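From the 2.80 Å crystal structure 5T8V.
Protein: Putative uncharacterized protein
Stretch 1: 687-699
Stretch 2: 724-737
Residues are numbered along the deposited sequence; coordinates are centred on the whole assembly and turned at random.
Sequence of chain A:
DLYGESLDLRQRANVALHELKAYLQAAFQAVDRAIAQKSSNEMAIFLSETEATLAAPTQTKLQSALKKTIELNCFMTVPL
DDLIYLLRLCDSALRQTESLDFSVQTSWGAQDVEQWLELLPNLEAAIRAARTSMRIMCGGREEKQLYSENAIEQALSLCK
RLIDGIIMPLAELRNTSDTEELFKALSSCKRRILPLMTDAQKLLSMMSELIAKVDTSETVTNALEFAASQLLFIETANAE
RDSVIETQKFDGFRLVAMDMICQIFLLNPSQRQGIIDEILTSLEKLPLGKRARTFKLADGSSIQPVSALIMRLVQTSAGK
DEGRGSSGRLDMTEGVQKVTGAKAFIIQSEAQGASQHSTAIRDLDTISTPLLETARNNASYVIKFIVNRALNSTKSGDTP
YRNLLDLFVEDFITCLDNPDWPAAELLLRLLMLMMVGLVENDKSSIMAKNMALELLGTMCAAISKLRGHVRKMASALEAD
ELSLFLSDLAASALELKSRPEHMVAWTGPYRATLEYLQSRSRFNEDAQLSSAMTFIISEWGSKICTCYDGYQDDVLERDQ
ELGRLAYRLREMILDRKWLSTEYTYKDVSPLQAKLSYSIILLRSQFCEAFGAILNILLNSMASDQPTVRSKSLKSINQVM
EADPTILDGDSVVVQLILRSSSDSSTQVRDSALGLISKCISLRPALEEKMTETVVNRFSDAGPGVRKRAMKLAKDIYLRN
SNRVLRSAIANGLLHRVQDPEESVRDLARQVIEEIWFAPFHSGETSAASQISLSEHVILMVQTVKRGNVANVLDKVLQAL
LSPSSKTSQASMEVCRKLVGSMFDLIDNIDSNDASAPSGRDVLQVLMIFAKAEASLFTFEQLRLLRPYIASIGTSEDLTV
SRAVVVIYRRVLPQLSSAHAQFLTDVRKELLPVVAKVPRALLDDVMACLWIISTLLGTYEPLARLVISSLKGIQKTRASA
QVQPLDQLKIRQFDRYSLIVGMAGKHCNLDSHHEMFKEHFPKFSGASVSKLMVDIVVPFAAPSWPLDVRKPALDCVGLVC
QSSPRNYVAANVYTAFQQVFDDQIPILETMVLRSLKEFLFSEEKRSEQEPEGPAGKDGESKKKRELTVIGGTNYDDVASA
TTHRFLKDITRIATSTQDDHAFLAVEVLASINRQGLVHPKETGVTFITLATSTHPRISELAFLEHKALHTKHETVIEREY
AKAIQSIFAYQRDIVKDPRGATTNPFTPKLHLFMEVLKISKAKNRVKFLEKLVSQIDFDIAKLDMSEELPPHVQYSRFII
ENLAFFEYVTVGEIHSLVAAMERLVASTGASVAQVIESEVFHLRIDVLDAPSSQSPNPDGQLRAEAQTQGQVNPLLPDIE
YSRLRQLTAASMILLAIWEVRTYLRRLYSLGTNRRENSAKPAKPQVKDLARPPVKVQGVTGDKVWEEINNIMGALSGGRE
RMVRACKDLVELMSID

Stretch 1, residues 687-699: EEKMTETVVNRFS
Stretch 2 724-737: VLRSAIANGLLHRV

The two stretches form a nearly parallel helix pair. Residues 687-696 and 724-735 are helical, both helices begin earlier in the chain, and their N-to-C directions differ by 6° with a closest axial approach of 10.2 Å. The register places Glu 688 beside Leu 725 (CA to CA 7.2 Å) and Val 695 beside Gly 732 (CA to CA 6.4 Å). Within each helix, i to i+4 backbone hydrogen bonds predominate, such as Val 695 N to Thr 691 O (2.8 Å) and Ile 729 N to Leu 725 O (2.8 Å). Near the C-terminal ends the pattern tightens: Phe 698 N bonds Val 695 O at 2.9 Å, and Arg 736, the first residue to leave helical phi/psi (-87/14), directs its N to both Gly 732 O (3.0 Å) and Leu 733 O (2.9 Å).

No hydrogen bond crosses between the stretches; the 472 Å² they bury, both sides summed, rests on van der Waals packing. At the N-terminal end, Leu 725 (chi1 m, chi2 t) points toward the first helix and brings CD2 to 3.3 Å from Thr 691 OG1 and 3.8 Å from Glu 688 O. One turn on, Val 695 (m) meets Ile 729 (m, m): the isoleucine CA-to-CB bond runs sideways, but its end comes nearer, and CD1 lies 3.4 Å from Val 695 CG1.

Phe 698 (chi1 m, chi2 0°) supplies the largest contact, 108 Å². Its CD2 packs 3.7 Å from Gly 732 C, and its CE2 lies 3.7 Å from Leu 733 N and 4.3 Å from Leu 733 CG. Ile 729 O sits at the ring edge, 4.1 Å from Phe 698 CE2. The glycine makes this fit possible, since an ideal CB on Gly 732 would point toward the first stretch and fall 2.7 Å from Phe 698 CD2, a clash. Arg 736 (m, m, p; chi4 86°) packs against the C-terminal end, its CD 3.2 Å from Phe 698 O and 3.9 Å from Phe 698 CB; its guanidinium lies near that oxygen but makes no hydrogen bond to it.

Local side-chain hydrogen bonds form within each stretch. The p rotamer of Thr 691 turns OG1 back to Glu 688 O in a weak bond (3.4 Å), so the polar atom has a partner despite its apolar neighbour. Ser 699 OG (chi1 p) donates to Asn 696 O at 3.0 Å, and His 735 ND1 to Asn 731 O at 3.2 Å.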

# COMPACT_ATOMS: atom_id res chain seq x y z
N GLU A 687 -1.46 -17.84 -3.57
CA GLU A 687 -0.77 -18.08 -2.31
C GLU A 687 0.64 -18.61 -2.52
O GLU A 687 1.62 -18.00 -2.09
CB GLU A 687 -1.59 -19.04 -1.45
CG GLU A 687 -1.04 -19.26 -0.06
CD GLU A 687 -2.09 -19.81 0.89
OE1 GLU A 687 -3.02 -19.06 1.25
OE2 GLU A 687 -1.98 -20.99 1.27
N GLU A 688 0.77 -19.75 -3.21
CA GLU A 688 2.07 -20.40 -3.33
C GLU A 688 3.12 -19.45 -3.88
O GLU A 688 4.27 -19.44 -3.42
CB GLU A 688 1.97 -21.65 -4.20
CG GLU A 688 3.31 -22.33 -4.43
CD GLU A 688 3.17 -23.77 -4.88
OE1 GLU A 688 2.10 -24.14 -5.40
OE2 GLU A 688 4.14 -24.54 -4.71
N LYS A 689 2.76 -18.63 -4.87
CA LYS A 689 3.74 -17.76 -5.50
C LYS A 689 3.96 -16.46 -4.75
O LYS A 689 4.90 -15.73 -5.07
CB LYS A 689 3.34 -17.47 -6.95
CG LYS A 689 2.50 -16.21 -7.16
CD LYS A 689 2.12 -16.04 -8.62
CE LYS A 689 1.89 -14.58 -8.98
NZ LYS A 689 3.15 -13.77 -8.90
N MET A 690 3.12 -16.15 -3.76
CA MET A 690 3.26 -14.91 -3.01
C MET A 690 3.94 -15.09 -1.66
O MET A 690 4.55 -14.14 -1.16
CB MET A 690 1.88 -14.26 -2.79
CG MET A 690 1.19 -13.89 -4.10
SD MET A 690 -0.22 -12.78 -3.88
CE MET A 690 0.61 -11.21 -3.73
N THR A 691 3.88 -16.29 -1.07
CA THR A 691 4.57 -16.52 0.20
C THR A 691 6.06 -16.24 0.07
O THR A 691 6.69 -15.80 1.03
CB THR A 691 4.35 -17.95 0.69
OG1 THR A 691 5.01 -18.86 -0.19
CG2 THR A 691 2.89 -18.29 0.76
N GLU A 692 6.64 -16.52 -1.10
CA GLU A 692 8.05 -16.23 -1.31
C GLU A 692 8.35 -14.76 -1.03
O GLU A 692 9.39 -14.43 -0.45
CB GLU A 692 8.45 -16.59 -2.74
CG GLU A 692 9.96 -16.69 -2.95
CD GLU A 692 10.35 -16.68 -4.41
OE1 GLU A 692 11.02 -15.72 -4.85
OE2 GLU A 692 9.97 -17.63 -5.14
N THR A 693 7.45 -13.87 -1.42
CA THR A 693 7.63 -12.45 -1.13
C THR A 693 7.41 -12.16 0.35
O THR A 693 8.05 -11.25 0.90
CB THR A 693 6.68 -11.61 -1.98
OG1 THR A 693 6.98 -11.81 -3.37
CG2 THR A 693 6.81 -10.13 -1.65
N VAL A 694 6.53 -12.92 1.01
CA VAL A 694 6.30 -12.71 2.44
C VAL A 694 7.54 -13.09 3.24
O VAL A 694 8.02 -12.32 4.07
CB VAL A 694 5.06 -13.51 2.89
CG1 VAL A 694 4.87 -13.40 4.40
CG2 VAL A 694 3.82 -13.00 2.16
N VAL A 695 8.07 -14.29 3.00
CA VAL A 695 9.23 -14.75 3.78
C VAL A 695 10.43 -13.85 3.53
O VAL A 695 11.25 -13.64 4.43
CB VAL A 695 9.56 -16.22 3.45
CG1 VAL A 695 8.36 -17.10 3.70
CG2 VAL A 695 10.05 -16.37 2.02
N ASN A 696 10.56 -13.30 2.32
CA ASN A 696 11.63 -12.35 2.06
C ASN A 696 11.52 -11.15 3.00
O ASN A 696 12.54 -10.67 3.52
CB ASN A 696 11.59 -11.89 0.60
CG ASN A 696 11.99 -12.99 -0.36
OD1 ASN A 696 12.15 -14.15 0.03
ND2 ASN A 696 12.16 -12.64 -1.63
N ARG A 697 10.30 -10.69 3.26
CA ARG A 697 10.10 -9.58 4.18
C ARG A 697 10.55 -9.91 5.60
O ARG A 697 10.64 -9.00 6.43
CB ARG A 697 8.63 -9.16 4.19
CG ARG A 697 8.10 -8.74 2.82
CD ARG A 697 8.40 -7.28 2.51
NE ARG A 697 9.83 -7.02 2.38
CZ ARG A 697 10.55 -7.29 1.30
NH1 ARG A 697 9.99 -7.84 0.23
NH2 ARG A 697 11.85 -7.01 1.28
N PHE A 698 10.83 -11.18 5.90
CA PHE A 698 11.45 -11.51 7.18
C PHE A 698 12.76 -10.76 7.37
O PHE A 698 13.10 -10.38 8.49
CB PHE A 698 11.69 -13.02 7.30
CG PHE A 698 10.43 -13.85 7.40
CD1 PHE A 698 9.18 -13.26 7.39
CD2 PHE A 698 10.52 -15.23 7.52
CE1 PHE A 698 8.04 -14.04 7.49
CE2 PHE A 698 9.38 -16.01 7.62
CZ PHE A 698 8.14 -15.41 7.60
N SER A 699 13.50 -10.54 6.29
CA SER A 699 14.77 -9.82 6.35
C SER A 699 14.59 -8.36 5.96
O SER A 699 15.43 -7.78 5.25
CB SER A 699 15.81 -10.49 5.45
OG SER A 699 15.44 -10.40 4.08
N VAL A 724 6.83 -27.90 0.85
CA VAL A 724 7.89 -26.98 0.46
C VAL A 724 7.64 -25.60 1.07
O VAL A 724 8.53 -25.02 1.71
CB VAL A 724 8.00 -26.91 -1.07
CG1 VAL A 724 9.19 -26.04 -1.49
CG2 VAL A 724 8.13 -28.31 -1.67
N LEU A 725 6.43 -25.07 0.89
CA LEU A 725 6.06 -23.82 1.55
C LEU A 725 6.29 -23.91 3.05
O LEU A 725 7.12 -23.18 3.60
CB LEU A 725 4.60 -23.48 1.26
CG LEU A 725 4.18 -23.07 -0.15
CD1 LEU A 725 2.79 -22.45 -0.09
CD2 LEU A 725 5.17 -22.10 -0.80
N ARG A 726 5.56 -24.80 3.72
CA ARG A 726 5.64 -24.89 5.18
C ARG A 726 7.09 -24.96 5.65
O ARG A 726 7.46 -24.30 6.63
CB ARG A 726 4.86 -26.11 5.67
CG ARG A 726 3.36 -25.87 5.81
CD ARG A 726 2.64 -27.13 6.28
NE ARG A 726 1.28 -26.85 6.72
CZ ARG A 726 0.42 -27.78 7.14
NH1 ARG A 726 0.77 -29.05 7.16
NH2 ARG A 726 -0.80 -27.43 7.52
N SER A 727 7.92 -25.74 4.96
CA SER A 727 9.32 -25.86 5.37
C SER A 727 10.07 -24.55 5.19
O SER A 727 10.89 -24.18 6.04
CB SER A 727 10.00 -26.98 4.58
OG SER A 727 9.99 -26.72 3.19
N ALA A 728 9.80 -23.82 4.10
CA ALA A 728 10.45 -22.53 3.90
C ALA A 728 10.01 -21.52 4.96
O ALA A 728 10.83 -20.79 5.53
CB ALA A 728 10.15 -22.00 2.50
N ILE A 729 8.70 -21.47 5.23
CA ILE A 729 8.17 -20.63 6.30
C ILE A 729 8.90 -20.92 7.60
O ILE A 729 9.46 -20.03 8.25
CB ILE A 729 6.65 -20.86 6.47
CG1 ILE A 729 5.89 -20.65 5.15
CG2 ILE A 729 6.09 -19.95 7.56
CD1 ILE A 729 5.90 -19.25 4.63
N ALA A 730 8.90 -22.20 8.01
CA ALA A 730 9.51 -22.57 9.28
C ALA A 730 10.99 -22.23 9.31
O ALA A 730 11.53 -21.84 10.35
CB ALA A 730 9.29 -24.05 9.55
N ASN A 731 11.67 -22.37 8.17
CA ASN A 731 13.09 -22.06 8.12
C ASN A 731 13.33 -20.57 8.34
O ASN A 731 14.24 -20.18 9.09
CB ASN A 731 13.69 -22.50 6.79
CG ASN A 731 15.20 -22.47 6.79
OD1 ASN A 731 15.81 -21.40 6.69
ND2 ASN A 731 15.83 -23.63 6.91
N GLY A 732 12.52 -19.71 7.71
CA GLY A 732 12.66 -18.28 7.94
C GLY A 732 12.32 -17.89 9.37
O GLY A 732 13.09 -17.20 10.04
N LEU A 733 11.16 -18.33 9.85
CA LEU A 733 10.77 -18.08 11.24
C LEU A 733 11.89 -18.46 12.19
O LEU A 733 12.26 -17.68 13.08
CB LEU A 733 9.50 -18.86 11.57
CG LEU A 733 8.19 -18.30 11.03
CD1 LEU A 733 7.08 -19.34 11.14
CD2 LEU A 733 7.80 -17.04 11.78
N LEU A 734 12.44 -19.66 12.03
CA LEU A 734 13.53 -20.09 12.90
C LEU A 734 14.74 -19.18 12.75
O LEU A 734 15.36 -18.80 13.75
CB LEU A 734 13.91 -21.54 12.60
CG LEU A 734 13.02 -22.60 13.26
CD1 LEU A 734 13.17 -23.96 12.59
CD2 LEU A 734 13.35 -22.71 14.74
N HIS A 735 15.09 -18.79 11.52
CA HIS A 735 16.18 -17.85 11.33
C HIS A 735 15.94 -16.55 12.08
O HIS A 735 16.90 -15.87 12.45
CB HIS A 735 16.38 -17.55 9.84
CG HIS A 735 17.50 -18.32 9.21
ND1 HIS A 735 17.31 -19.50 8.54
CD2 HIS A 735 18.83 -18.07 9.16
CE1 HIS A 735 18.47 -19.95 8.10
NE2 HIS A 735 19.41 -19.10 8.46
N ARG A 736 14.68 -16.20 12.33
CA ARG A 736 14.36 -14.95 13.00
C ARG A 736 14.35 -15.08 14.52
O ARG A 736 13.83 -14.19 15.20
CB ARG A 736 13.00 -14.43 12.52
CG ARG A 736 12.98 -14.04 11.05
CD ARG A 736 13.37 -12.58 10.84
NE ARG A 736 14.70 -12.27 11.36
CZ ARG A 736 15.84 -12.42 10.69
NH1 ARG A 736 15.83 -12.90 9.45
NH2 ARG A 736 16.99 -12.10 11.26
N VAL A 737 14.90 -16.16 15.08
CA VAL A 737 15.03 -16.26 16.53
C VAL A 737 16.25 -15.48 17.01
O VAL A 737 16.24 -14.95 18.13
CB VAL A 737 15.10 -17.73 16.97
CG1 VAL A 737 15.30 -17.84 18.48
CG2 VAL A 737 13.84 -18.47 16.55